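Local atomic coordinates of VompD (Bartonella quintana, PDB entry 4LGO), a protein that probably mediates adhesion of Bartonella quintana to host surfaces, as one of the bacterium's trimeric autotransporter adhesins of the outer membrane. Residues Lys53-Thr58 and Phe67-Ile72. Residues are numbered along the deposited sequence; the frame is centred on the assembly and turned at random.
Sequences KNIKIT and FDLNDI
Asn70 CG, anti to the backbone N (chi1 -167°), lies on the side of Lys53 O, and chi2 -42° turns the amide so that ND2 faces it; Phe67 CG, anti to the carbonyl carbon, lies on the side of Ile57, and chi2 80° turns one ring face to CG2. At the Asn70 end the amide works in two directions. ND2 donates to Lys53 O at 3.1 Å, Lys53 O lying close to the amide plane, and it also reaches Asp51 O. OD1 accepts from Ile72 N at 2.9 Å in a nearly straight bond, closing an Asx turn where the chain leaves the strand. The Asn70 backbone N is held as well, by Asn54 O. Between them, Lys56 and Asp68 form a hydrogen-bonded antiparallel pair: Lys56 N reaches Asp68 O at 2.8 Å, and Asp68 N returns to Lys56 O at 2.9 Å. Their side chains share a face, where a water accepts from Lys56 NZ and donates to Asp68 OD2, linking charged groups that do not touch directly. A second water ties Asn54 OD1 to Ile72 O, while Asn54 ND2 is taken by Arg74 O and by Asp68 OD1 of the third subunit. On the buried side, Ile57 CG2 sits over one face of the Phe67 ring, 4.2 Å from its centroid, a CH-pi contact. Ile55 CG2 comes to the ring's edge, and Ile55 CD1 meets Leu69 CD2 at 4.1 Å. This apolar side faces the other two chains: Phe67 meets its counterparts in both, and Leu69 packs on Leu69 of the third subunit. Strands 55-59 and 64-69 make a beta hairpin, its second strand continuing the sheet into the second subunit, in N-terminal domain 1 of this trimeric autotransporter adhesin.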
ATOM      1  N   LYS A  53       0.060  14.594  -5.564  1.00 23.17           N
ATOM      2  CA  LYS A  53       1.455  14.634  -5.064  1.00 22.75           C
ATOM      3  C   LYS A  53       1.570  13.669  -3.885  1.00 20.68           C
ATOM      4  O   LYS A  53       0.973  13.905  -2.831  1.00 20.58           O
ATOM      5  CB  LYS A  53       1.834  16.071  -4.625  1.00 25.55           C
ATOM      6  CG  LYS A  53       1.675  17.083  -5.741  1.00 27.52           C
ATOM      7  CD  LYS A  53       1.911  18.525  -5.276  1.00 30.97           C
ATOM      8  CE  LYS A  53       1.374  19.489  -6.324  1.00 34.97           C
ATOM      9  NZ  LYS A  53       1.725  20.891  -5.971  1.00 37.89           N
ATOM     10  N   ASN A  54       2.298  12.568  -4.080  1.00 18.03           N
ATOM     11  CA  ASN A  54       2.419  11.543  -3.080  1.00 16.96           C
ATOM     12  C   ASN A  54       3.022  12.037  -1.782  1.00 17.08           C
ATOM     13  O   ASN A  54       2.581  11.598  -0.726  1.00 17.67           O
ATOM     14  CB  ASN A  54       3.281  10.375  -3.578  1.00 15.47           C
ATOM     15  CG  ASN A  54       2.559   9.453  -4.519  1.00 16.20           C
ATOM     16  OD1 ASN A  54       1.353   9.304  -4.458  1.00 16.42           O
ATOM     17  ND2 ASN A  54       3.313   8.832  -5.434  1.00 15.54           N
ATOM     18  N   ILE A  55       4.011  12.922  -1.881  1.00 16.56           N
ATOM     19  CA  ILE A  55       4.625  13.560  -0.724  1.00 17.13           C
ATOM     20  C   ILE A  55       3.982  14.931  -0.537  1.00 18.79           C
ATOM     21  O   ILE A  55       4.045  15.796  -1.419  1.00 18.62           O
ATOM     22  CB  ILE A  55       6.153  13.703  -0.836  1.00 16.91           C
ATOM     23  CG1 ILE A  55       6.805  12.376  -1.216  1.00 16.39           C
ATOM     24  CG2 ILE A  55       6.720  14.286   0.459  1.00 16.82           C
ATOM     25  CD1 ILE A  55       6.680  11.276  -0.187  1.00 16.60           C
ATOM     26  N   LYS A  56       3.308  15.075   0.601  1.00 20.28           N
ATOM     27  CA  LYS A  56       2.573  16.296   0.949  1.00 21.97           C
ATOM     28  C   LYS A  56       3.468  17.160   1.811  1.00 22.08           C
ATOM     29  O   LYS A  56       3.773  16.797   2.965  1.00 22.54           O
ATOM     30  CB  LYS A  56       1.306  15.948   1.723  1.00 24.08           C
ATOM     31  CG  LYS A  56       0.472  17.134   2.195  1.00 27.53           C
ATOM     32  CD  LYS A  56      -0.654  16.652   3.116  1.00 30.21           C
ATOM     33  CE  LYS A  56      -1.233  17.761   3.997  1.00 34.83           C
ATOM     34  NZ  LYS A  56      -0.490  17.999   5.286  1.00 36.07           N
ATOM     35  N   ILE A  57       3.905  18.267   1.235  1.00 22.39           N
ATOM     36  CA  ILE A  57       4.787  19.212   1.933  1.00 22.90           C
ATOM     37  C   ILE A  57       4.023  20.518   2.115  1.00 24.99           C
ATOM     38  O   ILE A  57       3.528  21.109   1.147  1.00 25.91           O
ATOM     39  CB  ILE A  57       6.093  19.520   1.190  1.00 22.62           C
ATOM     40  CG1 ILE A  57       6.671  18.275   0.506  1.00 21.45           C
ATOM     41  CG2 ILE A  57       7.121  20.110   2.146  1.00 22.88           C
ATOM     42  CD1 ILE A  57       7.935  18.604  -0.269  1.00 21.71           C
ATOM     43  N   THR A  58       3.972  20.978   3.352  1.00 26.07           N
ATOM     44  CA  THR A  58       3.242  22.194   3.675  1.00 27.93           C
ATOM     45  C   THR A  58       4.094  23.022   4.639  1.00 28.91           C
ATOM     46  O   THR A  58       5.097  22.529   5.169  1.00 27.71           O
ATOM     47  CB  THR A  58       1.867  21.913   4.321  1.00 28.98           C
ATOM     48  OG1 THR A  58       2.007  21.051   5.453  1.00 28.35           O
ATOM     49  CG2 THR A  58       0.894  21.270   3.330  1.00 29.21           C
ATOM     50  N   PHE A  67       6.100  17.399   6.514  1.00 24.94           N
ATOM     51  CA  PHE A  67       6.160  16.323   5.509  1.00 23.30           C
ATOM     52  C   PHE A  67       5.220  15.203   5.908  1.00 23.38           C
ATOM     53  O   PHE A  67       5.273  14.728   7.042  1.00 24.37           O
ATOM     54  CB  PHE A  67       7.570  15.720   5.416  1.00 22.71           C
ATOM     55  CG  PHE A  67       8.614  16.648   4.841  1.00 22.41           C
ATOM     56  CD1 PHE A  67       9.194  17.637   5.633  1.00 23.65           C
ATOM     57  CD2 PHE A  67       8.976  16.571   3.509  1.00 21.50           C
ATOM     58  CE1 PHE A  67      10.135  18.497   5.107  1.00 23.25           C
ATOM     59  CE2 PHE A  67       9.939  17.420   2.981  1.00 21.46           C
ATOM     60  CZ  PHE A  67      10.523  18.380   3.782  1.00 22.04           C
ATOM     61  N   ASP A  68       4.390  14.764   4.965  1.00 22.90           N
ATOM     62  CA  ASP A  68       3.451  13.669   5.187  1.00 22.67           C
ATOM     63  C   ASP A  68       3.232  12.972   3.869  1.00 20.97           C
ATOM     64  O   ASP A  68       3.753  13.395   2.830  1.00 19.75           O
ATOM     65  CB  ASP A  68       2.118  14.201   5.748  1.00 24.63           C
ATOM     66  CG  ASP A  68       1.280  13.122   6.475  1.00 25.53           C
ATOM     67  OD1 ASP A  68       1.666  11.938   6.547  1.00 24.71           O
ATOM     68  OD2 ASP A  68       0.255  13.492   7.073  1.00 27.61           O
ATOM     69  N   LEU A  69       2.504  11.865   3.914  1.00 20.60           N
ATOM     70  CA  LEU A  69       1.954  11.272   2.699  1.00 19.39           C
ATOM     71  C   LEU A  69       0.616  11.898   2.393  1.00 20.14           C
ATOM     72  O   LEU A  69      -0.131  12.281   3.289  1.00 21.21           O
ATOM     73  CB  LEU A  69       1.717   9.769   2.848  1.00 18.93           C
ATOM     74  CG  LEU A  69       2.980   8.923   2.980  1.00 18.05           C
ATOM     75  CD1 LEU A  69       2.626   7.450   3.260  1.00 17.64           C
ATOM     76  CD2 LEU A  69       3.888   9.047   1.759  1.00 17.15           C
ATOM     77  N   ASN A  70       0.342  12.010   1.108  1.00 19.91           N
ATOM     78  CA  ASN A  70      -1.009  12.218   0.604  1.00 20.67           C
ATOM     79  C   ASN A  70      -1.932  11.173   1.213  1.00 21.23           C
ATOM     80  O   ASN A  70      -1.537  10.034   1.437  1.00 20.15           O
ATOM     81  CB  ASN A  70      -0.970  12.135  -0.943  1.00 20.10           C
ATOM     82  CG  ASN A  70      -2.244  12.645  -1.630  1.00 21.50           C
ATOM     83  OD1 ASN A  70      -3.377  12.372  -1.203  1.00 22.64           O
ATOM     84  ND2 ASN A  70      -2.052  13.350  -2.742  1.00 22.08           N
ATOM     85  N   ASP A  71      -3.200  11.542   1.436  1.00 22.77           N
ATOM     86  CA  ASP A  71      -4.211  10.566   1.842  1.00 23.31           C
ATOM     87  C   ASP A  71      -4.340   9.404   0.839  1.00 21.21           C
ATOM     88  O   ASP A  71      -4.647   8.278   1.235  1.00 20.51           O
ATOM     89  CB  ASP A  71      -5.586  11.238   1.984  1.00 26.11           C
ATOM     90  CG  ASP A  71      -5.745  12.006   3.287  1.00 29.21           C
ATOM     91  OD1 ASP A  71      -4.895  11.898   4.198  1.00 30.80           O
ATOM     92  OD2 ASP A  71      -6.741  12.742   3.384  1.00 32.77           O
ATOM     93  N   ILE A  72      -4.112   9.716  -0.433  1.00 20.69           N
ATOM     94  CA  ILE A  72      -4.116   8.750  -1.543  1.00 19.79           C
ATOM     95  C   ILE A  72      -2.712   8.728  -2.120  1.00 18.56           C
ATOM     96  O   ILE A  72      -2.219   9.737  -2.599  1.00 18.50           O
ATOM     97  CB  ILE A  72      -5.156   9.145  -2.641  1.00 21.06           C
ATOM     98  CG1 ILE A  72      -6.554   9.263  -2.029  1.00 23.24           C
ATOM     99  CG2 ILE A  72      -5.161   8.170  -3.815  1.00 20.03           C
ATOM    100  CD1 ILE A  72      -7.587   9.830  -2.982  1.00 24.97           C
TER
HETATM  101  O   HOH W   1      -1.224  10.575  -5.105  1.00 23.83           O
HETATM  102  O   HOH W   2      -1.130  15.613   6.713  1.00 41.69           O